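Local coordinates for protein arabinogalactan endo-1,4-beta-galactosidase (Ignisphaera aggregans, PDB 7OSK) that probably cleaves internal beta-1,4-galactosidic linkages of arabinogalactan, this chain being the calcium-binding family 53 catalytic part of a longer protein, at residues 57-62 and 353-358; 295-300 and 378-383; 305-310 and 371-376; 322-327 and 383-388. One frame throughout, in Å; residues are numbered along the deposited sequence.

Contact 1. Residues 57-62 and 353-358; sequences SEAPWI and GATWIP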
loop_
_atom_site.group_PDB
_atom_site.type_symbol
_atom_site.label_atom_id
_atom_site.label_comp_id
_atom_site.label_asym_id
_atom_site.label_seq_id
_atom_site.Cartn_x
_atom_site.Cartn_y
_atom_site.Cartn_z
ATOM N N SER A 57 -7.646 -1.605 -1.559
ATOM C CA SER A 57 -8.078 -2.393 -0.409
ATOM C C SER A 57 -9.529 -2.117 -0.017
ATOM O O SER A 57 -10.213 -2.995 0.505
ATOM C CB SER A 57 -7.164 -2.121 0.787
ATOM O OG SER A 57 -5.805 -2.343 0.450
ATOM N N GLU A 58 -9.998 -0.900 -0.276
ATOM C CA GLU A 58 -11.336 -0.495 0.140
ATOM C C GLU A 58 -12.385 -0.835 -0.917
ATOM O O GLU A 58 -13.581 -0.868 -0.626
ATOM C CB GLU A 58 -11.379 1.007 0.437
ATOM C CG GLU A 58 -10.303 1.500 1.395
ATOM C CD GLU A 58 -8.942 1.659 0.741
ATOM O OE1 GLU A 58 -8.884 1.982 -0.464
ATOM O OE2 GLU A 58 -7.926 1.454 1.437
ATOM N N ALA A 59 -11.933 -1.088 -2.143
ATOM C CA ALA A 59 -12.844 -1.270 -3.268
ATOM C C ALA A 59 -13.842 -2.412 -3.046
ATOM O O ALA A 59 -15.043 -2.208 -3.210
ATOM C CB ALA A 59 -12.056 -1.498 -4.556
ATOM N N PRO A 60 -13.357 -3.609 -2.666
ATOM C CA PRO A 60 -14.279 -4.745 -2.535
ATOM C C PRO A 60 -15.464 -4.472 -1.612
ATOM O O PRO A 60 -16.580 -4.876 -1.933
ATOM C CB PRO A 60 -13.388 -5.851 -1.960
ATOM C CG PRO A 60 -12.021 -5.492 -2.404
ATOM C CD PRO A 60 -11.975 -3.999 -2.333
ATOM N N TRP A 61 -15.226 -3.790 -0.495
ATOM C CA TRP A 61 -16.295 -3.449 0.440
ATOM C C TRP A 61 -17.281 -2.467 -0.189
ATOM O O TRP A 61 -18.493 -2.622 -0.054
ATOM C CB TRP A 61 -15.703 -2.866 1.726
ATOM C CG TRP A 61 -16.717 -2.449 2.757
ATOM C CD1 TRP A 61 -16.981 -1.179 3.176
ATOM C CD2 TRP A 61 -17.592 -3.307 3.502
ATOM N NE1 TRP A 61 -17.963 -1.191 4.134
ATOM C CE2 TRP A 61 -18.357 -2.485 4.352
ATOM C CE3 TRP A 61 -17.805 -4.690 3.530
ATOM C CZ2 TRP A 61 -19.318 -2.997 5.222
ATOM C CZ3 TRP A 61 -18.761 -5.197 4.395
ATOM C CH2 TRP A 61 -19.506 -4.351 5.229
ATOM N N ILE A 62 -16.750 -1.463 -0.882
ATOM C CA ILE A 62 -17.570 -0.461 -1.559
ATOM C C ILE A 62 -18.528 -1.104 -2.564
ATOM O O ILE A 62 -19.700 -0.736 -2.637
ATOM C CB ILE A 62 -16.685 0.581 -2.285
ATOM C CG1 ILE A 62 -15.902 1.404 -1.258
ATOM C CG2 ILE A 62 -17.530 1.502 -3.167
ATOM C CD1 ILE A 62 -14.882 2.367 -1.857
ATOM N N GLY A 353 -5.237 4.527 -1.586
ATOM C CA GLY A 353 -6.563 5.110 -1.479
ATOM C C GLY A 353 -7.102 5.531 -2.832
ATOM O O GLY A 353 -7.915 6.449 -2.930
ATOM N N ALA A 354 -6.647 4.846 -3.878
ATOM C CA ALA A 354 -6.997 5.193 -5.251
ATOM C C ALA A 354 -8.477 4.972 -5.546
ATOM O O ALA A 354 -9.075 5.699 -6.339
ATOM C CB ALA A 354 -6.153 4.384 -6.220
ATOM N N THR A 355 -9.054 3.961 -4.908
ATOM C CA THR A 355 -10.434 3.563 -5.167
ATOM C C THR A 355 -11.367 3.957 -4.029
ATOM O O THR A 355 -12.537 3.577 -4.018
ATOM C CB THR A 355 -10.537 2.041 -5.378
ATOM O OG1 THR A 355 -10.210 1.363 -4.157
ATOM C CG2 THR A 355 -9.589 1.590 -6.478
ATOM N N TRP A 356 -10.852 4.722 -3.074
ATOM C CA TRP A 356 -11.623 5.051 -1.882
ATOM C C TRP A 356 -12.588 6.207 -2.155
ATOM O O TRP A 356 -12.384 7.332 -1.699
ATOM C CB TRP A 356 -10.683 5.386 -0.720
ATOM C CG TRP A 356 -11.286 5.148 0.630
ATOM C CD1 TRP A 356 -12.579 4.811 0.907
ATOM C CD2 TRP A 356 -10.613 5.218 1.892
ATOM N NE1 TRP A 356 -12.754 4.671 2.261
ATOM C CE2 TRP A 356 -11.561 4.916 2.889
ATOM C CE3 TRP A 356 -9.300 5.510 2.276
ATOM C CZ2 TRP A 356 -11.241 4.897 4.242
ATOM C CZ3 TRP A 356 -8.983 5.491 3.622
ATOM C CH2 TRP A 356 -9.949 5.186 4.589
ATOM N N ILE A 357 -13.643 5.910 -2.908
ATOM C CA ILE A 357 -14.661 6.900 -3.235
ATOM C C ILE A 357 -15.642 7.053 -2.072
ATOM O O ILE A 357 -15.790 6.138 -1.262
ATOM C CB ILE A 357 -15.425 6.510 -4.518
ATOM C CG1 ILE A 357 -16.110 5.150 -4.353
ATOM C CG2 ILE A 357 -14.468 6.466 -5.704
ATOM C CD1 ILE A 357 -17.193 4.890 -5.376
ATOM N N PRO A 358 -16.318 8.211 -1.982
ATOM C CA PRO A 358 -17.266 8.395 -0.882
ATOM C C PRO A 358 -18.521 7.560 -1.075
ATOM O O PRO A 358 -19.169 7.660 -2.117
ATOM C CB PRO A 358 -17.583 9.891 -0.939
ATOM C CG PRO A 358 -17.396 10.252 -2.363
ATOM C CD PRO A 358 -16.278 9.385 -2.873
HETATM O O HOH W 1 -8.381 2.652 -2.780
#
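At the seam where the first and last strands of the barrel meet, Glu58 packs on Trp356, joining the start of helix 59-65 to the loop that follows strand 346-352. Glu58 CG lies over one face of the indole, 3.8 Å from the centroid of the Trp356 five-membered ring and 9° off its normal, a CH-pi contact. The bend at chi2 (78°) swings CD back over the ring, leaving the carboxylate stacked at 18° to the indole plane. Both carboxylate oxygens are engaged: Glu58 OE2 forms a salt bridge with Arg94, and Glu58 OE1 accepts from a water at 2.5 Å. The same water accepts from the backbone N of Thr355 and from Thr355 OG1, the latter at 2.6 Å, linking the two segments through one solvent molecule. Nearby, Ala59 CB lies 3.4 Å from Thr355 OG1. Farther along the helix, Ile62 CD1 comes within 3.9 Å of Ile357 CG1, beside an inverse gamma turn centred on Trp356. The indole NE1 bonds to Ala362 O. An alanine at Trp356 would probably leave the Glu58 methylene without its apolar partner, the Ala362 carbonyl without this donor, and a gap over the carboxylate. Both segments follow the C-terminal ends of strands one and eight, the end of a (beta/alpha)8 barrel that carries the active site in such glycosidases.

Contact 2. Residues 295-300 and 378-383; sequences YAWTLD and FDFNGR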
loop_
_atom_site.group_PDB
_atom_site.type_symbol
_atom_site.label_atom_id
_atom_site.label_comp_id
_atom_site.label_asym_id
_atom_site.label_seq_id
_atom_site.Cartn_x
_atom_site.Cartn_y
_atom_site.Cartn_z
ATOM N N TYR A 295 -1.900 12.130 -3.285
ATOM C CA TYR A 295 -2.025 13.579 -3.234
ATOM C C TYR A 295 -3.462 13.987 -3.515
ATOM O O TYR A 295 -4.267 13.174 -3.973
ATOM C CB TYR A 295 -1.083 14.249 -4.233
ATOM C CG TYR A 295 -0.656 15.625 -3.792
ATOM C CD1 TYR A 295 0.307 15.787 -2.806
ATOM C CD2 TYR A 295 -1.222 16.762 -4.347
ATOM C CE1 TYR A 295 0.699 17.038 -2.390
ATOM C CE2 TYR A 295 -0.836 18.024 -3.938
ATOM C CZ TYR A 295 0.126 18.156 -2.956
ATOM O OH TYR A 295 0.524 19.404 -2.536
ATOM N N ALA A 296 -3.774 15.249 -3.237
ATOM C CA ALA A 296 -5.136 15.745 -3.368
ATOM C C ALA A 296 -5.415 16.278 -4.769
ATOM O O ALA A 296 -4.666 17.106 -5.288
ATOM C CB ALA A 296 -5.398 16.824 -2.335
ATOM N N TRP A 297 -6.494 15.790 -5.376
ATOM C CA TRP A 297 -6.973 16.325 -6.647
ATOM C C TRP A 297 -7.950 17.472 -6.398
ATOM O O TRP A 297 -8.353 18.171 -7.330
ATOM C CB TRP A 297 -7.635 15.227 -7.487
ATOM C CG TRP A 297 -8.816 14.564 -6.820
ATOM C CD1 TRP A 297 -8.783 13.517 -5.947
ATOM C CD2 TRP A 297 -10.200 14.904 -6.982
ATOM N NE1 TRP A 297 -10.056 13.187 -5.551
ATOM C CE2 TRP A 297 -10.945 14.024 -6.171
ATOM C CE3 TRP A 297 -10.880 15.868 -7.730
ATOM C CZ2 TRP A 297 -12.334 14.080 -6.088
ATOM C CZ3 TRP A 297 -12.258 15.922 -7.646
ATOM C CH2 TRP A 297 -12.970 15.033 -6.831
ATOM N N THR A 298 -8.322 17.660 -5.134
ATOM C CA THR A 298 -9.193 18.758 -4.729
ATOM C C THR A 298 -9.108 18.952 -3.220
ATOM O O THR A 298 -8.507 18.142 -2.520
ATOM C CB THR A 298 -10.662 18.507 -5.126
ATOM O OG1 THR A 298 -11.474 19.603 -4.684
ATOM C CG2 THR A 298 -11.176 17.219 -4.503
ATOM N N LEU A 299 -9.721 20.022 -2.727
ATOM C CA LEU A 299 -9.710 20.331 -1.303
ATOM C C LEU A 299 -11.115 20.222 -0.724
ATOM O O LEU A 299 -11.304 20.269 0.492
ATOM C CB LEU A 299 -9.138 21.736 -1.074
ATOM C CG LEU A 299 -8.071 21.996 0.000
ATOM C CD1 LEU A 299 -7.174 20.796 0.280
ATOM C CD2 LEU A 299 -7.220 23.181 -0.432
ATOM N N ASP A 300 -12.101 20.066 -1.602
ATOM C CA ASP A 300 -13.492 19.969 -1.181
ATOM C C ASP A 300 -13.785 18.663 -0.439
ATOM O O ASP A 300 -12.970 17.740 -0.434
ATOM C CB ASP A 300 -14.417 20.103 -2.394
ATOM C CG ASP A 300 -14.616 21.547 -2.819
ATOM O OD1 ASP A 300 -13.749 22.389 -2.507
ATOM O OD2 ASP A 300 -15.643 21.839 -3.464
ATOM N N PHE A 378 -10.570 8.679 -8.331
ATOM C CA PHE A 378 -11.938 8.795 -8.828
ATOM C C PHE A 378 -12.624 9.938 -8.089
ATOM O O PHE A 378 -12.282 10.221 -6.940
ATOM C CB PHE A 378 -12.714 7.491 -8.619
ATOM C CG PHE A 378 -12.151 6.318 -9.367
ATOM C CD1 PHE A 378 -11.057 5.627 -8.875
ATOM C CD2 PHE A 378 -12.726 5.894 -10.554
ATOM C CE1 PHE A 378 -10.539 4.542 -9.558
ATOM C CE2 PHE A 378 -12.213 4.808 -11.243
ATOM C CZ PHE A 378 -11.118 4.132 -10.743
ATOM N N ASP A 379 -13.588 10.595 -8.730
ATOM C CA ASP A 379 -14.309 11.678 -8.068
ATOM C C ASP A 379 -15.412 11.119 -7.171
ATOM O O ASP A 379 -15.558 9.903 -7.036
ATOM C CB ASP A 379 -14.888 12.671 -9.089
ATOM C CG ASP A 379 -15.876 12.036 -10.058
ATOM O OD1 ASP A 379 -16.588 11.078 -9.685
ATOM O OD2 ASP A 379 -15.950 12.523 -11.206
ATOM N N PHE A 380 -16.188 12.014 -6.569
ATOM C CA PHE A 380 -17.207 11.624 -5.601
ATOM C C PHE A 380 -18.309 10.799 -6.254
ATOM O O PHE A 380 -18.943 9.966 -5.606
ATOM C CB PHE A 380 -17.801 12.867 -4.933
ATOM C CG PHE A 380 -16.768 13.791 -4.347
ATOM C CD1 PHE A 380 -15.535 13.304 -3.945
ATOM C CD2 PHE A 380 -17.024 15.144 -4.204
ATOM C CE1 PHE A 380 -14.580 14.147 -3.409
ATOM C CE2 PHE A 380 -16.071 15.993 -3.665
ATOM C CZ PHE A 380 -14.849 15.493 -3.269
ATOM N N ASN A 381 -18.529 11.030 -7.544
ATOM C CA ASN A 381 -19.537 10.291 -8.291
ATOM C C ASN A 381 -18.996 8.959 -8.809
ATOM O O ASN A 381 -19.667 8.254 -9.562
ATOM C CB ASN A 381 -20.055 11.141 -9.451
ATOM C CG ASN A 381 -20.673 12.446 -8.982
ATOM O OD1 ASN A 381 -21.340 12.493 -7.948
ATOM N ND2 ASN A 381 -20.449 13.513 -9.741
ATOM N N GLY A 382 -17.777 8.620 -8.398
ATOM C CA GLY A 382 -17.181 7.343 -8.742
ATOM C C GLY A 382 -16.591 7.316 -10.138
ATOM O O GLY A 382 -16.174 6.266 -10.620
ATOM N N ARG A 383 -16.554 8.475 -10.788
ATOM C CA ARG A 383 -16.038 8.572 -12.147
ATOM C C ARG A 383 -14.524 8.763 -12.144
ATOM O O ARG A 383 -13.976 9.481 -11.306
ATOM C CB ARG A 383 -16.723 9.720 -12.889
ATOM C CG ARG A 383 -16.194 9.978 -14.287
ATOM C CD ARG A 383 -17.085 10.966 -15.018
ATOM N NE ARG A 383 -16.601 11.259 -16.364
ATOM C CZ ARG A 383 -17.311 11.888 -17.296
ATOM N NH1 ARG A 383 -18.550 12.290 -17.038
ATOM N NH2 ARG A 383 -16.785 12.111 -18.492
#
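Trp297 and Phe380 form an oblique aromatic contact near the protein surface, between the loop after strand 287-293 and the long loop after strand 346-352. The Trp297 side chain is directed at 378-383, its CG set between the backbone N and the carbonyl carbon (chi1 59°). Trp297 CZ2 makes the closest approach, 3.5 Å from Phe380 CE1. The six-membered ring of Trp297 and the Phe380 ring have centroids 5.2 Å apart and planes inclined at 56°. Trp297 CH2 stands over one face of the phenyl ring, displaced toward its rim. The same corner of the indole also rests on the backbone before Phe380, with Trp297 CZ2 3.7 Å from Asp379 CA and CH2 against Asp379 CB. These loops leave the seventh and eighth strands of the (beta/alpha)8 barrel, next to the calcium site: Trp297 NE1 bonds to the backbone O of the metal ligand Glu373, while the Phe380 ring touches the Glu373 side chain. On the side of 378-383, a type I turn runs from Asp379 to Gly382. Asp379 OD1 spans it, taking the backbone N of Arg383 at 2.8 Å from above the carboxylate plane and, weakly, that of Asn381. On the same side of the indole plane as Phe380 CZ, Thr298 CG2 sits over the ring centre, 4.2 Å from Phe380 CZ. Thr298 OG1 accepts from Asp300 N within its own segment at 3.2 Å, an ST turn.

Contact 3. Residues 305-310 and 371-376; sequences HPNIFG and PWENQA. With CA (calcium ion), chain C.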
loop_
_atom_site.group_PDB
_atom_site.type_symbol
_atom_site.label_atom_id
_atom_site.label_comp_id
_atom_site.label_asym_id
_atom_site.label_seq_id
_atom_site.Cartn_x
_atom_site.Cartn_y
_atom_site.Cartn_z
ATOM N N HIS A 305 -17.490 14.314 6.336
ATOM C CA HIS A 305 -16.437 13.829 7.221
ATOM C C HIS A 305 -15.101 14.468 6.834
ATOM O O HIS A 305 -14.568 14.170 5.763
ATOM C CB HIS A 305 -16.329 12.304 7.154
ATOM C CG HIS A 305 -15.297 11.735 8.075
ATOM N ND1 HIS A 305 -15.596 11.295 9.351
ATOM C CD2 HIS A 305 -13.966 11.546 7.920
ATOM C CE1 HIS A 305 -14.498 10.855 9.931
ATOM N NE2 HIS A 305 -13.491 10.997 9.086
ATOM N N PRO A 306 -14.561 15.354 7.698
ATOM C CA PRO A 306 -13.324 16.086 7.386
ATOM C C PRO A 306 -12.180 15.194 6.917
ATOM O O PRO A 306 -11.971 14.115 7.470
ATOM C CB PRO A 306 -12.969 16.754 8.717
ATOM C CG PRO A 306 -14.264 16.922 9.406
ATOM C CD PRO A 306 -15.094 15.736 9.019
ATOM N N ASN A 307 -11.451 15.651 5.905
ATOM C CA ASN A 307 -10.361 14.874 5.330
ATOM C C ASN A 307 -9.014 15.230 5.945
ATOM O O ASN A 307 -8.850 16.291 6.543
ATOM C CB ASN A 307 -10.305 15.080 3.813
ATOM C CG ASN A 307 -11.661 14.915 3.150
ATOM O OD1 ASN A 307 -12.269 13.844 3.204
ATOM N ND2 ASN A 307 -12.135 15.976 2.506
ATOM N N ILE A 308 -8.056 14.326 5.789
ATOM C CA ILE A 308 -6.691 14.549 6.242
ATOM C C ILE A 308 -6.067 15.675 5.421
ATOM O O ILE A 308 -5.389 16.554 5.957
ATOM C CB ILE A 308 -5.864 13.253 6.129
ATOM C CG1 ILE A 308 -6.199 12.334 7.306
ATOM C CG2 ILE A 308 -4.369 13.545 6.106
ATOM C CD1 ILE A 308 -6.003 10.865 7.026
ATOM N N PHE A 309 -6.301 15.629 4.113
ATOM C CA PHE A 309 -5.927 16.715 3.209
ATOM C C PHE A 309 -7.066 17.738 3.185
ATOM O O PHE A 309 -7.962 17.677 2.342
ATOM C CB PHE A 309 -5.628 16.165 1.808
ATOM C CG PHE A 309 -4.513 16.877 1.089
ATOM C CD1 PHE A 309 -4.479 18.260 1.005
ATOM C CD2 PHE A 309 -3.490 16.156 0.496
ATOM C CE1 PHE A 309 -3.447 18.904 0.335
ATOM C CE2 PHE A 309 -2.460 16.796 -0.175
ATOM C CZ PHE A 309 -2.439 18.169 -0.252
ATOM N N GLY A 310 -7.021 18.679 4.125
ATOM C CA GLY A 310 -8.160 19.540 4.402
ATOM C C GLY A 310 -8.029 20.966 3.908
ATOM O O GLY A 310 -8.877 21.449 3.159
ATOM N N PRO A 371 -12.118 10.095 5.032
ATOM C CA PRO A 371 -11.208 11.236 5.146
ATOM C C PRO A 371 -10.216 11.344 3.986
ATOM O O PRO A 371 -9.230 12.071 4.108
ATOM C CB PRO A 371 -10.470 10.936 6.447
ATOM C CG PRO A 371 -10.320 9.438 6.410
ATOM C CD PRO A 371 -11.541 8.900 5.675
ATOM N N TRP A 372 -10.479 10.644 2.884
ATOM C CA TRP A 372 -9.470 10.453 1.844
ATOM C C TRP A 372 -9.999 10.649 0.418
ATOM O O TRP A 372 -9.234 10.572 -0.544
ATOM C CB TRP A 372 -8.877 9.048 1.979
ATOM C CG TRP A 372 -7.532 8.879 1.339
ATOM C CD1 TRP A 372 -7.271 8.368 0.103
ATOM C CD2 TRP A 372 -6.263 9.215 1.910
ATOM N NE1 TRP A 372 -5.919 8.366 -0.134
ATOM C CE2 TRP A 372 -5.277 8.883 0.961
ATOM C CE3 TRP A 372 -5.863 9.767 3.130
ATOM C CZ2 TRP A 372 -3.920 9.082 1.193
ATOM C CZ3 TRP A 372 -4.514 9.965 3.358
ATOM C CH2 TRP A 372 -3.560 9.623 2.394
ATOM N N GLU A 373 -11.295 10.918 0.278
ATOM C CA GLU A 373 -11.928 10.888 -1.040
ATOM C C GLU A 373 -11.369 11.953 -1.984
ATOM O O GLU A 373 -11.449 11.805 -3.205
ATOM C CB GLU A 373 -13.454 11.044 -0.922
ATOM C CG GLU A 373 -13.978 12.450 -0.612
ATOM C CD GLU A 373 -14.269 12.690 0.861
ATOM O OE1 GLU A 373 -13.887 11.855 1.713
ATOM O OE2 GLU A 373 -14.890 13.731 1.162
ATOM N N ASN A 374 -10.798 13.017 -1.426
ATOM C CA ASN A 374 -10.194 14.062 -2.245
ATOM C C ASN A 374 -8.765 13.698 -2.637
ATOM O O ASN A 374 -8.063 14.501 -3.249
ATOM C CB ASN A 374 -10.210 15.415 -1.521
ATOM C CG ASN A 374 -9.351 15.428 -0.272
ATOM O OD1 ASN A 374 -9.262 14.433 0.446
ATOM N ND2 ASN A 374 -8.717 16.567 -0.006
ATOM N N GLN A 375 -8.345 12.486 -2.274
ATOM C CA GLN A 375 -7.033 11.967 -2.650
ATOM C C GLN A 375 -7.146 10.689 -3.477
ATOM O O GLN A 375 -6.137 10.082 -3.823
ATOM C CB GLN A 375 -6.182 11.690 -1.411
ATOM C CG GLN A 375 -5.690 12.929 -0.694
ATOM C CD GLN A 375 -4.607 12.613 0.318
ATOM O OE1 GLN A 375 -4.719 12.959 1.493
ATOM N NE2 GLN A 375 -3.549 11.951 -0.136
ATOM N N ALA A 376 -8.371 10.274 -3.780
ATOM C CA ALA A 376 -8.587 9.114 -4.638
ATOM C C ALA A 376 -8.337 9.497 -6.092
ATOM O O ALA A 376 -8.157 10.672 -6.403
ATOM C CB ALA A 376 -9.998 8.572 -4.461
HETATM CA CA CA C . -14.697 13.298 3.434
HETATM O O HOH W 2 -7.347 13.652 2.485
#
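With CG of Asn307 beside its backbone N (chi1 -49°) and CG of Glu373 between backbone N and carbonyl carbon (chi1 75°), the two side chains converge on one calcium ion. This metal site joins the loops after the seventh and eighth strands of the barrel. Asn307 OD1 binds calcium at 2.5 Å, and the Glu373 carboxylate grips calcium with both oxygens, OE2 at 2.3 Å, its plane turned 80° from the Asn307 amide; Ser302 is a further polar partner of Glu373. His305 O, Asp301, Asp303 and Asn370 complete the shell. Next in sequence to Glu373, Asn374 ND2 donates to Phe309 O at 2.7 Å, on a lone pair in the carbonyl plane, and also bonds to Thr298 O. A water accepts from Phe309 N at 2.8 Å and lies within bonding distance of Asn374 OD1 and Gln375 OE1, more acceptors than its protons may serve. An alanine at Asn374 would probably leave the Phe309 and Thr298 carbonyls without this donor and the water freer to shift. Gln375 NE2 bonds to Tyr265 OH, and Gln375 OE1 meets the Phe309 ring edge in plane, 3.6 Å from CD2. Ile308 N donates to Pro371 O at 3.0 Å.

Contact 4. Residues 322-327 and 383-388; sequences ASIQGQ and RALPSL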
loop_
_atom_site.group_PDB
_atom_site.type_symbol
_atom_site.label_atom_id
_atom_site.label_comp_id
_atom_site.label_asym_id
_atom_site.label_seq_id
_atom_site.Cartn_x
_atom_site.Cartn_y
_atom_site.Cartn_z
ATOM N N ALA A 322 -3.393 21.418 -5.151
ATOM C CA ALA A 322 -4.446 20.411 -5.017
ATOM C C ALA A 322 -5.465 20.468 -6.154
ATOM O O ALA A 322 -6.618 20.837 -5.944
ATOM C CB ALA A 322 -5.152 20.571 -3.677
ATOM N N SER A 323 -5.026 20.106 -7.356
ATOM C CA SER A 323 -5.921 19.974 -8.503
ATOM C C SER A 323 -5.703 18.621 -9.157
ATOM O O SER A 323 -4.770 17.900 -8.807
ATOM C CB SER A 323 -5.686 21.088 -9.522
ATOM O OG SER A 323 -4.351 21.058 -10.002
ATOM N N ILE A 324 -6.551 18.284 -10.121
ATOM C CA ILE A 324 -6.407 17.027 -10.837
ATOM C C ILE A 324 -5.080 17.024 -11.588
ATOM O O ILE A 324 -4.397 16.004 -11.655
ATOM C CB ILE A 324 -7.576 16.792 -11.813
ATOM C CG1 ILE A 324 -8.909 16.853 -11.055
ATOM C CG2 ILE A 324 -7.407 15.452 -12.524
ATOM C CD1 ILE A 324 -10.140 16.582 -11.903
ATOM N N GLN A 325 -4.718 18.176 -12.145
ATOM C CA GLN A 325 -3.421 18.345 -12.794
ATOM C C GLN A 325 -2.289 18.245 -11.775
ATOM O O GLN A 325 -1.265 17.610 -12.029
ATOM C CB GLN A 325 -3.352 19.694 -13.517
ATOM C CG GLN A 325 -2.037 19.952 -14.244
ATOM C CD GLN A 325 -1.857 19.059 -15.453
ATOM O OE1 GLN A 325 -2.466 19.284 -16.500
ATOM N NE2 GLN A 325 -1.017 18.039 -15.318
ATOM N N GLY A 326 -2.477 18.889 -10.627
ATOM C CA GLY A 326 -1.468 18.902 -9.585
ATOM C C GLY A 326 -1.220 17.517 -9.028
ATOM O O GLY A 326 -0.101 17.187 -8.635
ATOM N N GLN A 327 -2.274 16.707 -8.989
ATOM C CA GLN A 327 -2.169 15.322 -8.551
ATOM C C GLN A 327 -1.355 14.520 -9.559
ATOM O O GLN A 327 -0.443 13.781 -9.193
ATOM C CB GLN A 327 -3.560 14.702 -8.382
ATOM C CG GLN A 327 -3.550 13.238 -7.942
ATOM C CD GLN A 327 -4.930 12.604 -7.960
ATOM O OE1 GLN A 327 -5.669 12.718 -8.937
ATOM N NE2 GLN A 327 -5.281 11.927 -6.872
ATOM N N ARG A 383 -16.554 8.475 -10.788
ATOM C CA ARG A 383 -16.038 8.572 -12.147
ATOM C C ARG A 383 -14.524 8.763 -12.144
ATOM O O ARG A 383 -13.976 9.481 -11.306
ATOM C CB ARG A 383 -16.723 9.720 -12.889
ATOM C CG ARG A 383 -16.194 9.978 -14.287
ATOM C CD ARG A 383 -17.085 10.966 -15.018
ATOM N NE ARG A 383 -16.601 11.259 -16.364
ATOM C CZ ARG A 383 -17.311 11.888 -17.296
ATOM N NH1 ARG A 383 -18.550 12.290 -17.038
ATOM N NH2 ARG A 383 -16.785 12.111 -18.492
ATOM N N ALA A 384 -13.855 8.107 -13.087
ATOM C CA ALA A 384 -12.402 8.166 -13.181
ATOM C C ALA A 384 -11.925 9.581 -13.486
ATOM O O ALA A 384 -12.352 10.197 -14.461
ATOM C CB ALA A 384 -11.904 7.202 -14.249
ATOM N N LEU A 385 -11.037 10.091 -12.639
ATOM C CA LEU A 385 -10.418 11.386 -12.876
ATOM C C LEU A 385 -9.482 11.291 -14.075
ATOM O O LEU A 385 -8.889 10.240 -14.312
ATOM C CB LEU A 385 -9.647 11.850 -11.640
ATOM C CG LEU A 385 -10.469 12.035 -10.362
ATOM C CD1 LEU A 385 -9.556 12.304 -9.175
ATOM C CD2 LEU A 385 -11.478 13.162 -10.524
ATOM N N PRO A 386 -9.340 12.387 -14.837
ATOM C CA PRO A 386 -8.441 12.342 -15.996
ATOM C C PRO A 386 -6.974 12.164 -15.609
ATOM O O PRO A 386 -6.135 11.992 -16.491
ATOM C CB PRO A 386 -8.669 13.699 -16.677
ATOM C CG PRO A 386 -9.244 14.578 -15.622
ATOM C CD PRO A 386 -10.030 13.684 -14.717
ATOM N N SER A 387 -6.676 12.201 -14.313
ATOM C CA SER A 387 -5.313 11.997 -13.829
ATOM C C SER A 387 -5.004 10.515 -13.624
ATOM O O SER A 387 -3.893 10.152 -13.242
ATOM C CB SER A 387 -5.089 12.764 -12.522
ATOM O OG SER A 387 -6.067 12.429 -11.555
ATOM N N LEU A 388 -5.989 9.662 -13.878
ATOM C CA LEU A 388 -5.797 8.221 -13.763
ATOM C C LEU A 388 -4.988 7.701 -14.947
ATOM O O LEU A 388 -4.464 6.591 -14.907
ATOM C CB LEU A 388 -7.148 7.503 -13.682
ATOM C CG LEU A 388 -7.132 5.988 -13.460
ATOM C CD1 LEU A 388 -6.409 5.608 -12.176
ATOM C CD2 LEU A 388 -8.550 5.451 -13.449
#
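Ile324 and Gln327, one turn apart at the start of helix 324-342, meet Leu385, Pro386 and Ser387 of the loop that leads to helix 390-393. The helix lies between strands 287-293 and 346-352 of the (beta/alpha)8 barrel, and here it meets the loop after the eighth strand. The apolar part is carried by Ile324. Its first torsion (chi1 -56°) sets CG1 beside the backbone N and leaves CG2 anti to it, and the two branches serve different partners. Ile324 CD1 packs 3.9 Å from Leu385 CD2, the two side chains crossing obliquely. CG2 of Ile324 lies 3.7 Å from Pro386 CG, with the proline ring running across the isoleucine at about a right angle, and it also touches CB and OG of Ser387. The Leu385 side chain continues this patch onto Trp297.

The polar part is a single bond between side chains: Ser387 OG donates to Gln327 OE1 at 2.7 Å, with the hydroxyl tilted 25° from the amide carbonyl plane. Gln327 is extended, CG anti to the backbone N (chi1 179°), which carries the amide away from the helix toward the loop. At its other branch NE2 bonds to Tyr351 OH and Ala376 O.

A capping bond belongs to the helix itself: Ser323 stands at the N-cap, where its OG accepts from Gly326 N at 2.9 Å. Gln327 N to Ser323 O is an ordinary helix backbone bond.

With OE1 accepting from a serine hydroxyl and NE2 directed at oxygens, the Gln327 amide has a defined orientation; a flip would probably set its oxygen against the carbonyl of Ala376.

How the contacts relate
From the N terminus, the chain supplies first 57-62, just past strand 51-55. Segments 295-300 and 305-310 come next, in the loop after strand 287-293. Segment 322-327 follows at the start of helix 324-342. Their partners all come after strand 346-352. Contact 1 closes the longest loop, tying the segments that follow the first and last barrel strands, and it crosses the other three. Contact 3 lies within the span of contact 2, and both join the loops of strands seven and eight. Contact 4 crosses contacts 2 and 3, adding the helix; it shares Arg383 with contact 2. Trp297 meets Asn374 between contacts 2 and 3, and Phe378 packs on Ala354 between contacts 2 and 1.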